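Local coordinates for protein shikimate 5-dehydrogenase (PDB 4XIJ) that probably catalyses the NADP-dependent, reversible reduction of 3-dehydroshikimate to shikimate, a step on the route to chorismate and the aromatic amino acids, at residues A129-S134 against P139-A144; V143-A146 against R152-I155. All blocks are in the same frame, centred on the assembly; numbering follows the deposited sequence.

Interaction 1. Residues A129-S134 against P139-A144; sequences ALVIGS and PAAVVA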
ATOM      1  N   ALA A 129     -10.035  -9.648  11.253  1.00  8.44           N
ATOM      2  CA  ALA A 129      -8.714  -9.560  10.593  1.00  8.25           C
ATOM      3  C   ALA A 129      -7.659  -9.111  11.554  1.00  8.12           C
ATOM      4  O   ALA A 129      -7.949  -8.315  12.450  1.00  9.90           O
ATOM      5  CB  ALA A 129      -8.760  -8.567   9.391  1.00  9.70           C
ATOM      6  N   LEU A 130      -6.442  -9.610  11.367  1.00  8.21           N
ATOM      7  CA  LEU A 130      -5.279  -9.193  12.152  1.00  7.70           C
ATOM      8  C   LEU A 130      -4.384  -8.303  11.302  1.00  8.49           C
ATOM      9  O   LEU A 130      -4.206  -8.547  10.104  1.00  9.00           O
ATOM     10  CB  LEU A 130      -4.424 -10.407  12.589  1.00  8.45           C
ATOM     11  CG  LEU A 130      -5.214 -11.575  13.190  1.00  8.66           C
ATOM     12  CD1 LEU A 130      -4.251 -12.701  13.601  1.00 10.13           C
ATOM     13  CD2 LEU A 130      -6.087 -11.128  14.403  1.00 11.34           C
ATOM     14  N   VAL A 131      -3.777  -7.303  11.927  1.00  8.06           N
ATOM     15  CA  VAL A 131      -2.634  -6.590  11.354  1.00  7.64           C
ATOM     16  C   VAL A 131      -1.456  -7.001  12.217  1.00  9.11           C
ATOM     17  O   VAL A 131      -1.474  -6.861  13.463  1.00 10.08           O
ATOM     18  CB  VAL A 131      -2.836  -5.079  11.369  1.00  8.58           C
ATOM     19  CG1 VAL A 131      -1.582  -4.367  10.898  1.00 10.16           C
ATOM     20  CG2 VAL A 131      -4.020  -4.725  10.504  1.00  9.83           C
ATOM     21  N   ILE A 132      -0.431  -7.582  11.595  1.00  7.64           N
ATOM     22  CA  ILE A 132       0.769  -7.963  12.363  1.00  8.08           C
ATOM     23  C   ILE A 132       1.772  -6.818  12.235  1.00  9.38           C
ATOM     24  O   ILE A 132       2.230  -6.527  11.124  1.00  9.72           O
ATOM     25  CB  ILE A 132       1.427  -9.287  11.859  1.00  9.11           C
ATOM     26  CG1 ILE A 132       0.418 -10.402  11.511  1.00 10.30           C
ATOM     27  CG2 ILE A 132       2.471  -9.766  12.874  1.00  9.57           C
ATOM     28  CD1 ILE A 132      -0.506 -10.766  12.628  1.00 11.08           C
ATOM     29  N   GLY A 133       2.148  -6.204  13.350  1.00 10.09           N
ATOM     30  CA  GLY A 133       3.060  -5.072  13.361  1.00 10.15           C
ATOM     31  C   GLY A 133       2.345  -3.746  13.561  1.00 11.16           C
ATOM     32  O   GLY A 133       1.097  -3.649  13.428  1.00 12.14           O
ATOM     33  N   SER A 134       3.126  -2.722  13.886  1.00 11.38           N
ATOM     34  CA  SER A 134       2.590  -1.397  14.203  1.00 12.54           C
ATOM     35  C   SER A 134       3.378  -0.289  13.539  1.00 12.77           C
ATOM     36  O   SER A 134       3.287   0.860  13.963  1.00 14.57           O
ATOM     37  CB  SER A 134       2.563  -1.152  15.718  1.00 12.86           C
ATOM     38  OG  SER A 134       3.869  -1.253  16.271  1.00 14.54           O
ATOM     39  N   PRO A 139      -1.068   1.894   9.148  1.00 10.09           N
ATOM     40  CA  PRO A 139      -2.310   2.670   8.950  1.00 10.28           C
ATOM     41  C   PRO A 139      -3.033   2.351   7.659  1.00  9.44           C
ATOM     42  O   PRO A 139      -4.253   2.175   7.689  1.00  9.19           O
ATOM     43  CB  PRO A 139      -1.818   4.122   8.951  1.00 10.71           C
ATOM     44  CG  PRO A 139      -0.605   4.044   9.950  1.00 10.70           C
ATOM     45  CD  PRO A 139       0.062   2.777   9.496  1.00 10.18           C
ATOM     46  N   ALA A 140      -2.312   2.209   6.552  1.00  9.77           N
ATOM     47  CA  ALA A 140      -2.995   1.862   5.320  1.00 10.37           C
ATOM     48  C   ALA A 140      -3.659   0.498   5.400  1.00  9.15           C
ATOM     49  O   ALA A 140      -4.750   0.292   4.813  1.00  8.93           O
ATOM     50  CB  ALA A 140      -2.022   1.906   4.118  1.00 11.57           C
ATOM     51  N   ALA A 141      -2.987  -0.457   6.074  1.00  8.66           N
ATOM     52  CA  ALA A 141      -3.572  -1.780   6.246  1.00  7.94           C
ATOM     53  C   ALA A 141      -4.891  -1.688   7.056  1.00  8.18           C
ATOM     54  O   ALA A 141      -5.879  -2.335   6.701  1.00  8.97           O
ATOM     55  CB  ALA A 141      -2.585  -2.727   6.928  1.00  9.78           C
ATOM     56  N   VAL A 142      -4.918  -0.893   8.127  1.00  8.34           N
ATOM     57  CA  VAL A 142      -6.127  -0.741   8.951  1.00  8.49           C
ATOM     58  C   VAL A 142      -7.280  -0.145   8.130  1.00  8.77           C
ATOM     59  O   VAL A 142      -8.394  -0.676   8.142  1.00  8.41           O
ATOM     60  CB  VAL A 142      -5.855   0.132  10.180  1.00  8.17           C
ATOM     61  CG1 VAL A 142      -7.186   0.504  10.914  1.00  9.73           C
ATOM     62  CG2 VAL A 142      -4.896  -0.614  11.153  1.00  8.97           C
ATOM     63  N   VAL A 143      -6.995   0.933   7.379  1.00  8.58           N
ATOM     64  CA  VAL A 143      -8.049   1.591   6.608  1.00  8.66           C
ATOM     65  C   VAL A 143      -8.540   0.623   5.506  1.00  8.41           C
ATOM     66  O   VAL A 143      -9.734   0.501   5.323  1.00  9.15           O
ATOM     67  CB  VAL A 143      -7.543   2.914   6.023  1.00  9.30           C
ATOM     68  CG1 VAL A 143      -8.498   3.493   4.970  1.00  9.37           C
ATOM     69  CG2 VAL A 143      -7.296   3.963   7.159  1.00 10.60           C
ATOM     70  N   ALA A 144      -7.624  -0.103   4.863  1.00  7.70           N
ATOM     71  CA  ALA A 144      -8.030  -1.092   3.876  1.00  7.78           C
ATOM     72  C   ALA A 144      -8.911  -2.165   4.466  1.00  7.74           C
ATOM     73  O   ALA A 144      -9.910  -2.553   3.847  1.00  7.98           O
ATOM     74  CB  ALA A 144      -6.799  -1.721   3.213  1.00  8.70           C
TER
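Val131 meets helix 138-147 with both of its methyl groups. Its CG2 bridges two neighbouring helix residues, lying 4.3 Å from Ala141 CB and also 4.3 Å from Val142 CG2, in a loose, purely apolar contact. CG1 of Val131 reaches Ala141 CB as well, at 4.4 Å. With CG1 anti to the backbone N (chi1 174°), CG2 sits beside that N and anti to the carbonyl carbon, which leaves both methyls facing the helix. Ala141 aims its CB at the strand, and Val131 CA and Ala141 CA are 7.1 Å apart, consistent with the small side chain between them. Val142 reaches in from the flank of the helix and also touches Ile155 and Ala170. These residues join the first strand and first helix of what is very probably the Rossmann-type NADP-binding unit, linked by a glycine-rich turn with the pattern GxGxxA (Gly133, Gly135, Ala138). Gly133 takes phi 103° and psi 165°, at which a beta-carbon would press on the carbonyl O of Ile132. Outward from the contact, the strand is fixed in the parallel sheet by backbone bonds from Leu130 to Ala196 and Val198, while Val143 and Ala144 turn to helix 114-122.

Interaction 2. Residues V143-A146 against R152-I155; sequences VALA and RITI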
ATOM      1  N   VAL A 143      -6.995   0.933   7.379  1.00  8.58           N
ATOM      2  CA  VAL A 143      -8.049   1.591   6.608  1.00  8.66           C
ATOM      3  C   VAL A 143      -8.540   0.623   5.506  1.00  8.41           C
ATOM      4  O   VAL A 143      -9.734   0.501   5.323  1.00  9.15           O
ATOM      5  CB  VAL A 143      -7.543   2.914   6.023  1.00  9.30           C
ATOM      6  CG1 VAL A 143      -8.498   3.493   4.970  1.00  9.37           C
ATOM      7  CG2 VAL A 143      -7.296   3.963   7.159  1.00 10.60           C
ATOM      8  N   ALA A 144      -7.624  -0.103   4.863  1.00  7.70           N
ATOM      9  CA  ALA A 144      -8.030  -1.092   3.876  1.00  7.78           C
ATOM     10  C   ALA A 144      -8.911  -2.165   4.466  1.00  7.74           C
ATOM     11  O   ALA A 144      -9.910  -2.553   3.847  1.00  7.98           O
ATOM     12  CB  ALA A 144      -6.799  -1.721   3.213  1.00  8.70           C
ATOM     13  N   LEU A 145      -8.548  -2.681   5.648  1.00  7.42           N
ATOM     14  CA  LEU A 145      -9.383  -3.722   6.237  1.00  8.06           C
ATOM     15  C   LEU A 145     -10.771  -3.171   6.545  1.00  7.74           C
ATOM     16  O   LEU A 145     -11.787  -3.875   6.318  1.00  8.06           O
ATOM     17  CB  LEU A 145      -8.692  -4.316   7.485  1.00  7.80           C
ATOM     18  CG  LEU A 145      -7.478  -5.178   7.150  1.00  8.13           C
ATOM     19  CD1 LEU A 145      -6.715  -5.476   8.489  1.00  9.41           C
ATOM     20  CD2 LEU A 145      -7.853  -6.458   6.449  1.00  8.72           C
ATOM     21  N   ALA A 146     -10.846  -1.926   7.040  1.00  7.39           N
ATOM     22  CA  ALA A 146     -12.156  -1.346   7.291  1.00  7.57           C
ATOM     23  C   ALA A 146     -12.951  -1.212   5.981  1.00  8.13           C
ATOM     24  O   ALA A 146     -14.169  -1.424   5.958  1.00  8.36           O
ATOM     25  CB  ALA A 146     -12.047   0.014   7.964  1.00  8.47           C
ATOM     26  N   ARG A 152     -14.025  -6.635  12.888  1.00  9.83           N
ATOM     27  CA  ARG A 152     -13.043  -6.392  13.942  1.00 10.43           C
ATOM     28  C   ARG A 152     -11.628  -6.416  13.363  1.00  9.38           C
ATOM     29  O   ARG A 152     -11.287  -7.314  12.577  1.00 11.55           O
ATOM     30  CB  ARG A 152     -13.150  -7.459  15.040  1.00 12.05           C
ATOM     31  CG  ARG A 152     -12.117  -7.265  16.162  1.00 14.35           C
ATOM     32  CD  ARG A 152     -12.326  -8.162  17.393  1.00 16.89           C
ATOM     33  NE  ARG A 152     -13.482  -7.706  18.181  1.00 20.27           N
ATOM     34  CZ  ARG A 152     -13.465  -6.717  19.084  1.00 22.49           C
ATOM     35  NH1 ARG A 152     -12.350  -6.036  19.335  1.00 23.13           N
ATOM     36  NH2 ARG A 152     -14.582  -6.389  19.731  1.00 23.86           N
ATOM     37  N   ILE A 153     -10.805  -5.458  13.766  1.00  8.40           N
ATOM     38  CA  ILE A 153      -9.401  -5.401  13.417  1.00  8.09           C
ATOM     39  C   ILE A 153      -8.592  -5.507  14.690  1.00  8.26           C
ATOM     40  O   ILE A 153      -8.765  -4.697  15.616  1.00  9.60           O
ATOM     41  CB  ILE A 153      -9.082  -4.076  12.696  1.00  8.60           C
ATOM     42  CG1 ILE A 153      -9.889  -4.000  11.398  1.00  9.83           C
ATOM     43  CG2 ILE A 153      -7.618  -3.985  12.406  1.00 10.04           C
ATOM     44  CD1 ILE A 153      -9.863  -2.634  10.726  1.00 11.25           C
ATOM     45  N   THR A 154      -7.769  -6.544  14.782  1.00  8.89           N
ATOM     46  CA  THR A 154      -6.902  -6.728  15.949  1.00  9.36           C
ATOM     47  C   THR A 154      -5.455  -6.423  15.545  1.00  8.73           C
ATOM     48  O   THR A 154      -4.920  -7.009  14.578  1.00  9.59           O
ATOM     49  CB  THR A 154      -7.011  -8.170  16.494  1.00  9.60           C
ATOM     50  OG1 THR A 154      -8.372  -8.444  16.830  1.00 11.09           O
ATOM     51  CG2 THR A 154      -6.122  -8.421  17.737  1.00 10.67           C
ATOM     52  N   ILE A 155      -4.813  -5.539  16.299  1.00  8.72           N
ATOM     53  CA  ILE A 155      -3.427  -5.149  16.044  1.00  8.10           C
ATOM     54  C   ILE A 155      -2.558  -6.088  16.874  1.00  8.99           C
ATOM     55  O   ILE A 155      -2.588  -6.064  18.115  1.00 10.93           O
ATOM     56  CB  ILE A 155      -3.156  -3.689  16.442  1.00  9.47           C
ATOM     57  CG1 ILE A 155      -4.182  -2.748  15.818  1.00  9.51           C
ATOM     58  CG2 ILE A 155      -1.713  -3.276  16.038  1.00 11.02           C
ATOM     59  CD1 ILE A 155      -4.256  -2.702  14.254  1.00 10.10           C
TER
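The second half of a beta-alpha-beta crossover is held together here, where the last turn of helix 138-147 rests on strand 152-157. The end of Ile153 does most of the touching. Its CD1 comes 3.8 Å from Leu145 CB and 3.9 Å from Ala146 N, meeting the helix at its backbone and at the root of a side chain. Ala146 CB adds a more distant apolar approach, 4.4 Å from Ile153 CD1, and Ile153 CG1 follows behind at 4.1 Å from Leu145 CB. Ile153 has CG1 beside its backbone N (chi1 -62°), and a nearly straight continuation at chi2 169° carries CD1 across to the helix. Leu145 takes the closest contact on its CB, and its CD1 adds a looser one to Ile153 CG2 at 4.3 Å; the side chain also packs on Ala129 and Val131 of the adjacent strand and on Leu122 of helix 114-122. Both Leu145 and Ile153 are buried; Ala146, partly exposed, sits at the margin next to Cys173. Backbone bonds from Ile153 to Gln176 and Gly178 tie the strand to strand 176-181. A helix packed in this way over the strand it leads into belongs to the beta-alpha-beta crossovers of Rossmann-type domains.

How the interactions relate
Interactions 1 and 2 lie on successive turns of helix 138-147, with centres about 5 Å apart. Their ranges overlap at Val143 and Ala144, but Ala141 and Val142 make the contacts of the first, Leu145 and Ala146 those of the second. Together they seat the helix over two neighbouring parallel strands, themselves joined by probable hydrogen bonds from Val131 N to Thr154 O and from Thr154 N to Ala129 O, both 2.9 Å. The apolar side chains meet closely where Val131 CG2 lies 3.4 Å from Leu145 CD1. Separately, the Ile153 CD1 methyl packs against helix backbone, 3.6 Å from Val142 O. Interaction 1 is the one beside the glycine-rich turn that probably approaches NADP; interaction 2 packs farther along the helix.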